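Local coordinates for protein 5-carboxymethyl-2-hydroxymuconate semialdehyde dehydrogenase (Thermus thermophilus, PDB 2D4E) that probably oxidises 5-carboxymethyl-2-hydroxymuconate semialdehyde to the corresponding carboxylic acid, as an aldehyde dehydrogenase that binds NAD, at residues Ser309-Glu314 with Leu415-Phe420; Val280-Asp285 with Glu315-Asp320. All coordinates share one frame; numbering follows the deposited sequence.

Contact 1. Residues Ser309-Glu314 with Leu415-Phe420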
loop_
_atom_site.group_PDB
_atom_site.type_symbol
_atom_site.label_atom_id
_atom_site.label_comp_id
_atom_site.label_asym_id
_atom_site.label_seq_id
_atom_site.Cartn_x
_atom_site.Cartn_y
_atom_site.Cartn_z
ATOM N N SER C 309 -26.209 -18.440 -13.979
ATOM C CA SER C 309 -26.948 -19.618 -14.417
ATOM C C SER C 309 -27.869 -20.213 -13.351
ATOM O O SER C 309 -28.696 -21.078 -13.644
ATOM C CB SER C 309 -25.964 -20.673 -14.925
ATOM O OG SER C 309 -24.884 -20.825 -14.024
ATOM N N ARG C 310 -27.714 -19.764 -12.113
ATOM C CA ARG C 310 -28.577 -20.223 -11.037
ATOM C C ARG C 310 -29.276 -18.996 -10.470
ATOM O O ARG C 310 -28.630 -18.016 -10.104
ATOM C CB ARG C 310 -27.781 -20.922 -9.932
ATOM C CG ARG C 310 -27.384 -22.353 -10.231
ATOM C CD ARG C 310 -26.716 -22.959 -9.001
ATOM N NE ARG C 310 -25.521 -22.210 -8.602
ATOM C CZ ARG C 310 -25.100 -22.076 -7.347
ATOM N NH1 ARG C 310 -25.775 -22.636 -6.347
ATOM N NH2 ARG C 310 -23.996 -21.388 -7.089
ATOM N N LEU C 311 -30.600 -19.048 -10.430
ATOM C CA LEU C 311 -31.399 -17.949 -9.912
ATOM C C LEU C 311 -32.084 -18.384 -8.619
ATOM O O LEU C 311 -32.999 -19.203 -8.641
ATOM C CB LEU C 311 -32.458 -17.541 -10.942
ATOM C CG LEU C 311 -33.493 -16.520 -10.463
ATOM C CD1 LEU C 311 -32.779 -15.248 -10.016
ATOM C CD2 LEU C 311 -34.490 -16.224 -11.578
ATOM N N LEU C 312 -31.630 -17.842 -7.494
ATOM C CA LEU C 312 -32.206 -18.172 -6.195
ATOM C C LEU C 312 -33.186 -17.073 -5.820
ATOM O O LEU C 312 -32.797 -15.920 -5.655
ATOM C CB LEU C 312 -31.100 -18.286 -5.142
ATOM C CG LEU C 312 -30.271 -19.570 -5.252
ATOM C CD1 LEU C 312 -28.913 -19.410 -4.561
ATOM C CD2 LEU C 312 -31.061 -20.709 -4.629
ATOM N N VAL C 313 -34.458 -17.434 -5.686
ATOM C CA VAL C 313 -35.490 -16.463 -5.366
ATOM C C VAL C 313 -36.226 -16.817 -4.081
ATOM O O VAL C 313 -36.632 -17.962 -3.884
ATOM C CB VAL C 313 -36.508 -16.359 -6.521
ATOM C CG1 VAL C 313 -37.518 -15.256 -6.237
ATOM C CG2 VAL C 313 -35.775 -16.103 -7.835
ATOM N N GLU C 314 -36.387 -15.832 -3.205
ATOM C CA GLU C 314 -37.080 -16.047 -1.938
ATOM C C GLU C 314 -38.476 -16.586 -2.259
ATOM O O GLU C 314 -39.161 -16.072 -3.145
ATOM C CB GLU C 314 -37.170 -14.734 -1.162
ATOM C CG GLU C 314 -37.560 -14.895 0.298
ATOM C CD GLU C 314 -37.396 -13.605 1.091
ATOM O OE1 GLU C 314 -36.945 -12.586 0.511
ATOM O OE2 GLU C 314 -37.713 -13.614 2.300
ATOM N N LEU C 415 -31.122 -21.338 -17.838
ATOM C CA LEU C 415 -31.220 -20.895 -16.452
ATOM C C LEU C 415 -32.002 -21.876 -15.593
ATOM O O LEU C 415 -32.948 -22.510 -16.064
ATOM C CB LEU C 415 -31.911 -19.532 -16.386
ATOM C CG LEU C 415 -32.141 -18.926 -14.994
ATOM C CD1 LEU C 415 -30.804 -18.471 -14.411
ATOM C CD2 LEU C 415 -33.096 -17.741 -15.096
ATOM N N VAL C 416 -31.594 -22.003 -14.335
ATOM C CA VAL C 416 -32.295 -22.865 -13.396
ATOM C C VAL C 416 -32.660 -22.018 -12.178
ATOM O O VAL C 416 -31.790 -21.458 -11.519
ATOM C CB VAL C 416 -31.441 -24.095 -12.968
ATOM C CG1 VAL C 416 -30.155 -23.650 -12.285
ATOM C CG2 VAL C 416 -32.252 -24.978 -12.034
ATOM N N ALA C 417 -33.959 -21.899 -11.921
ATOM C CA ALA C 417 -34.486 -21.125 -10.799
ATOM C C ALA C 417 -34.691 -22.043 -9.589
ATOM O O ALA C 417 -35.294 -23.111 -9.704
ATOM C CB ALA C 417 -35.807 -20.477 -11.196
ATOM N N ILE C 418 -34.201 -21.610 -8.432
ATOM C CA ILE C 418 -34.281 -22.393 -7.203
ATOM C C ILE C 418 -34.776 -21.519 -6.056
ATOM O O ILE C 418 -34.262 -20.425 -5.839
ATOM C CB ILE C 418 -32.889 -22.940 -6.840
ATOM C CG1 ILE C 418 -32.294 -23.659 -8.051
ATOM C CG2 ILE C 418 -32.981 -23.885 -5.652
ATOM C CD1 ILE C 418 -30.794 -23.860 -7.975
ATOM N N PRO C 419 -35.778 -21.997 -5.301
ATOM C CA PRO C 419 -36.329 -21.235 -4.175
ATOM C C PRO C 419 -35.529 -21.342 -2.883
ATOM O O PRO C 419 -34.769 -22.291 -2.685
ATOM C CB PRO C 419 -37.721 -21.839 -4.010
ATOM C CG PRO C 419 -37.467 -23.288 -4.308
ATOM C CD PRO C 419 -36.585 -23.206 -5.554
ATOM N N PHE C 420 -35.688 -20.349 -2.015
ATOM C CA PHE C 420 -35.043 -20.382 -0.708
ATOM C C PHE C 420 -36.020 -19.731 0.261
ATOM O O PHE C 420 -36.755 -18.812 -0.113
ATOM C CB PHE C 420 -33.661 -19.694 -0.723
ATOM C CG PHE C 420 -33.692 -18.208 -0.965
ATOM C CD1 PHE C 420 -34.058 -17.325 0.053
ATOM C CD2 PHE C 420 -33.290 -17.687 -2.192
ATOM C CE1 PHE C 420 -34.017 -15.947 -0.145
ATOM C CE2 PHE C 420 -33.244 -16.314 -2.403
ATOM C CZ PHE C 420 -33.608 -15.436 -1.376
#
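Phe420 lays its ring against the backbone where Leu312-Glu314 runs past: Glu314 N sits 3.2 Å above the ring plane, offset toward the rim, while Leu312 O meets the ring edge in plane, 3.3 Å from CE2. Chi1 of 66° sets CG between the backbone N and carbonyl carbon and swings the ring across to the neighbouring strand, where CE1 touches Glu314 CB. On the same face Leu312 CD2 packs 3.6 Å from Ile418 CB, and Arg310 CG lies beside Val416 CG1. The other face carries Leu311, whose CB meets Leu415 CD1 at 4.0 Å. Between these two layers of side chains five parallel-strand hydrogen bonds join the backbones, the shortest from Ile418 N to Leu311 O at 2.7 Å; the last, Phe420 N to Val313 O, is longer at 3.2 Å and bent to 144°. The Arg310 guanidinium reaches beyond the pair to Asn401 OD1 and to the carbonyl oxygens of Lys275, Lys429 and Ala430. Strand 310-314 is bonded in turn to strand 277-280, strand 414-420 has 395-398 as its other parallel neighbour, helix 423-431 covers the Leu312 and Phe420 face, and helix 315-331 covers the Leu311 and Val313 face.

Contact 2. Residues Val280-Asp285 with Glu315-Asp320; sequences VFADAD and EKIFED
Ile317 and Ala282 meet as the main pair here, with Lys316 laid against the alanine methyl. The isoleucine reaches across with two branches. Its CD1 comes to 3.8 Å from Ala282 CA and touches the backbone just before it, while CG2 rests 3.9 Å from Ala282 CB, and the small alanine is therefore met on both its main chain and its methyl. Chi1 of 58° places CG1 between the backbone N and the carbonyl carbon of Ile317, and chi2 of 160° extends the chain so that CD1 is carried forward to the loop. Farther back, CD1 also approaches Val280 CG1 at 4.3 Å, a looser touch where the strand gives way to the turn.

Lys316 contributes only the aliphatic part of its chain: CD lies 3.6 Å from Ala282 CB, with CG close behind. The methyl of Ala282 thus touches both the lysine methylenes and Ile317 CG2, which come to it from the helix side in directions roughly at right angles. No hydrogen bond crosses between the segments, and this small contact is one of van der Waals packing, at the edge of the protein's buried interior.

The loop is shaped by its own bonds. Phe281-Ala284 form a type I turn, closed by Ala284 N to Phe281 O at 3.1 Å, and Glu314 OE1 accepts the N-H of Ala282 from the end of strand 310-314. Leu286 of helix 286-298 also touches Ile317, bringing a third element against that side chain. Asp285 occupies the N-cap of helix 286-298, its OD1 taking the N-H of Arg288. Strand 277-280, this turn, helix 286-298 and strand 310-314, bonded parallel to 277-280, make up a beta-alpha-beta unit of the aldehyde dehydrogenase fold, and the contact packs its strand-to-helix turn against the N-terminal part of helix 315-331.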
loop_
_atom_site.group_PDB
_atom_site.type_symbol
_atom_site.label_atom_id
_atom_site.label_comp_id
_atom_site.label_asym_id
_atom_site.label_seq_id
_atom_site.Cartn_x
_atom_site.Cartn_y
_atom_site.Cartn_z
ATOM N N VAL C 280 -32.266 -13.199 -5.281
ATOM C CA VAL C 280 -33.227 -12.110 -5.278
ATOM C C VAL C 280 -34.123 -12.201 -4.061
ATOM O O VAL C 280 -34.852 -13.183 -3.883
ATOM C CB VAL C 280 -34.100 -12.132 -6.543
ATOM C CG1 VAL C 280 -35.065 -10.949 -6.528
ATOM C CG2 VAL C 280 -33.211 -12.077 -7.788
ATOM N N PHE C 281 -34.056 -11.178 -3.217
ATOM C CA PHE C 281 -34.871 -11.123 -2.008
ATOM C C PHE C 281 -36.139 -10.310 -2.252
ATOM O O PHE C 281 -36.161 -9.399 -3.088
ATOM C CB PHE C 281 -34.066 -10.515 -0.861
ATOM C CG PHE C 281 -33.015 -11.434 -0.314
ATOM C CD1 PHE C 281 -33.304 -12.290 0.746
ATOM C CD2 PHE C 281 -31.739 -11.468 -0.880
ATOM C CE1 PHE C 281 -32.336 -13.171 1.238
ATOM C CE2 PHE C 281 -30.763 -12.343 -0.399
ATOM C CZ PHE C 281 -31.064 -13.198 0.665
ATOM N N ALA C 282 -37.188 -10.647 -1.512
ATOM C CA ALA C 282 -38.474 -9.979 -1.647
ATOM C C ALA C 282 -38.437 -8.464 -1.448
ATOM O O ALA C 282 -39.309 -7.760 -1.940
ATOM C CB ALA C 282 -39.467 -10.604 -0.679
ATOM N N ASP C 283 -37.423 -7.960 -0.750
ATOM C CA ASP C 283 -37.336 -6.525 -0.470
ATOM C C ASP C 283 -36.522 -5.702 -1.467
ATOM O O ASP C 283 -36.340 -4.503 -1.277
ATOM C CB ASP C 283 -36.741 -6.313 0.925
ATOM C CG ASP C 283 -35.222 -6.444 0.935
ATOM O OD1 ASP C 283 -34.683 -7.180 0.080
ATOM O OD2 ASP C 283 -34.568 -5.819 1.798
ATOM N N ALA C 284 -36.031 -6.335 -2.521
ATOM C CA ALA C 284 -35.212 -5.627 -3.493
ATOM C C ALA C 284 -36.027 -4.906 -4.547
ATOM O O ALA C 284 -37.243 -5.057 -4.624
ATOM C CB ALA C 284 -34.257 -6.604 -4.167
ATOM N N ASP C 285 -35.343 -4.097 -5.344
ATOM C CA ASP C 285 -35.992 -3.398 -6.445
ATOM C C ASP C 285 -36.173 -4.528 -7.462
ATOM O O ASP C 285 -35.233 -4.881 -8.176
ATOM C CB ASP C 285 -35.060 -2.328 -7.009
ATOM C CG ASP C 285 -35.688 -1.553 -8.142
ATOM O OD1 ASP C 285 -36.419 -2.170 -8.941
ATOM O OD2 ASP C 285 -35.441 -0.335 -8.241
ATOM N N GLU C 315 -38.878 -17.628 -1.536
ATOM C CA GLU C 315 -40.160 -18.292 -1.747
ATOM C C GLU C 315 -41.398 -17.426 -1.925
ATOM O O GLU C 315 -42.167 -17.638 -2.866
ATOM C CB GLU C 315 -40.416 -19.299 -0.622
ATOM C CG GLU C 315 -39.440 -20.466 -0.617
ATOM C CD GLU C 315 -39.731 -21.480 0.474
ATOM O OE1 GLU C 315 -38.975 -22.473 0.574
ATOM O OE2 GLU C 315 -40.709 -21.288 1.232
ATOM N N LYS C 316 -41.595 -16.455 -1.035
ATOM C CA LYS C 316 -42.781 -15.602 -1.092
ATOM C C LYS C 316 -42.978 -14.838 -2.397
ATOM O O LYS C 316 -44.057 -14.302 -2.636
ATOM C CB LYS C 316 -42.792 -14.616 0.085
ATOM C CG LYS C 316 -41.701 -13.552 0.032
ATOM C CD LYS C 316 -41.807 -12.560 1.191
ATOM C CE LYS C 316 -41.464 -13.207 2.525
ATOM N NZ LYS C 316 -41.458 -12.217 3.645
ATOM N N ILE C 317 -41.950 -14.776 -3.240
ATOM C CA ILE C 317 -42.075 -14.071 -4.515
ATOM C C ILE C 317 -41.634 -14.935 -5.682
ATOM O O ILE C 317 -41.592 -14.474 -6.824
ATOM C CB ILE C 317 -41.224 -12.791 -4.559
ATOM C CG1 ILE C 317 -39.751 -13.138 -4.307
ATOM C CG2 ILE C 317 -41.759 -11.781 -3.562
ATOM C CD1 ILE C 317 -38.775 -12.075 -4.779
ATOM N N PHE C 318 -41.310 -16.190 -5.397
ATOM C CA PHE C 318 -40.841 -17.106 -6.425
ATOM C C PHE C 318 -41.763 -17.206 -7.642
ATOM O O PHE C 318 -41.336 -16.983 -8.776
ATOM C CB PHE C 318 -40.616 -18.497 -5.816
ATOM C CG PHE C 318 -39.868 -19.433 -6.713
ATOM C CD1 PHE C 318 -40.534 -20.164 -7.692
ATOM C CD2 PHE C 318 -38.487 -19.560 -6.602
ATOM C CE1 PHE C 318 -39.833 -21.011 -8.553
ATOM C CE2 PHE C 318 -37.771 -20.402 -7.455
ATOM C CZ PHE C 318 -38.444 -21.130 -8.433
ATOM N N GLU C 319 -43.029 -17.532 -7.401
ATOM C CA GLU C 319 -44.002 -17.673 -8.481
ATOM C C GLU C 319 -44.104 -16.449 -9.383
ATOM O O GLU C 319 -44.016 -16.556 -10.609
ATOM C CB GLU C 319 -45.383 -17.998 -7.903
ATOM C CG GLU C 319 -45.926 -19.329 -8.378
ATOM C CD GLU C 319 -44.952 -20.470 -8.128
ATOM O OE1 GLU C 319 -44.765 -20.854 -6.954
ATOM O OE2 GLU C 319 -44.361 -20.977 -9.105
ATOM N N ASP C 320 -44.288 -15.282 -8.778
ATOM C CA ASP C 320 -44.425 -14.062 -9.555
ATOM C C ASP C 320 -43.149 -13.636 -10.277
ATOM O O ASP C 320 -43.175 -13.355 -11.473
ATOM C CB ASP C 320 -44.892 -12.912 -8.662
ATOM C CG ASP C 320 -45.225 -11.664 -9.459
ATOM O OD1 ASP C 320 -46.332 -11.605 -10.038
ATOM O OD2 ASP C 320 -44.373 -10.750 -9.526
#

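Contact 1 lies mostly in the buried sheet, whereas contact 2 sits at the C-terminal ends of its parallel strands, partly open to solvent. They share a run of chain: strand 310-314 leads directly into helix 315-331, and Val280 ends the strand on the other side of 310-314 from 414-420. Leu312 O and Val280 N, 2.8 Å apart, carry the sheet from one contact to the other, and Phe318 packs its ring back on the backbone at Ile418 and Pro419. Their chemistry differs accordingly: backbone hydrogen bonds flanked by apolar side chains in contact 1, and a few aliphatic touches without a crossing hydrogen bond in contact 2.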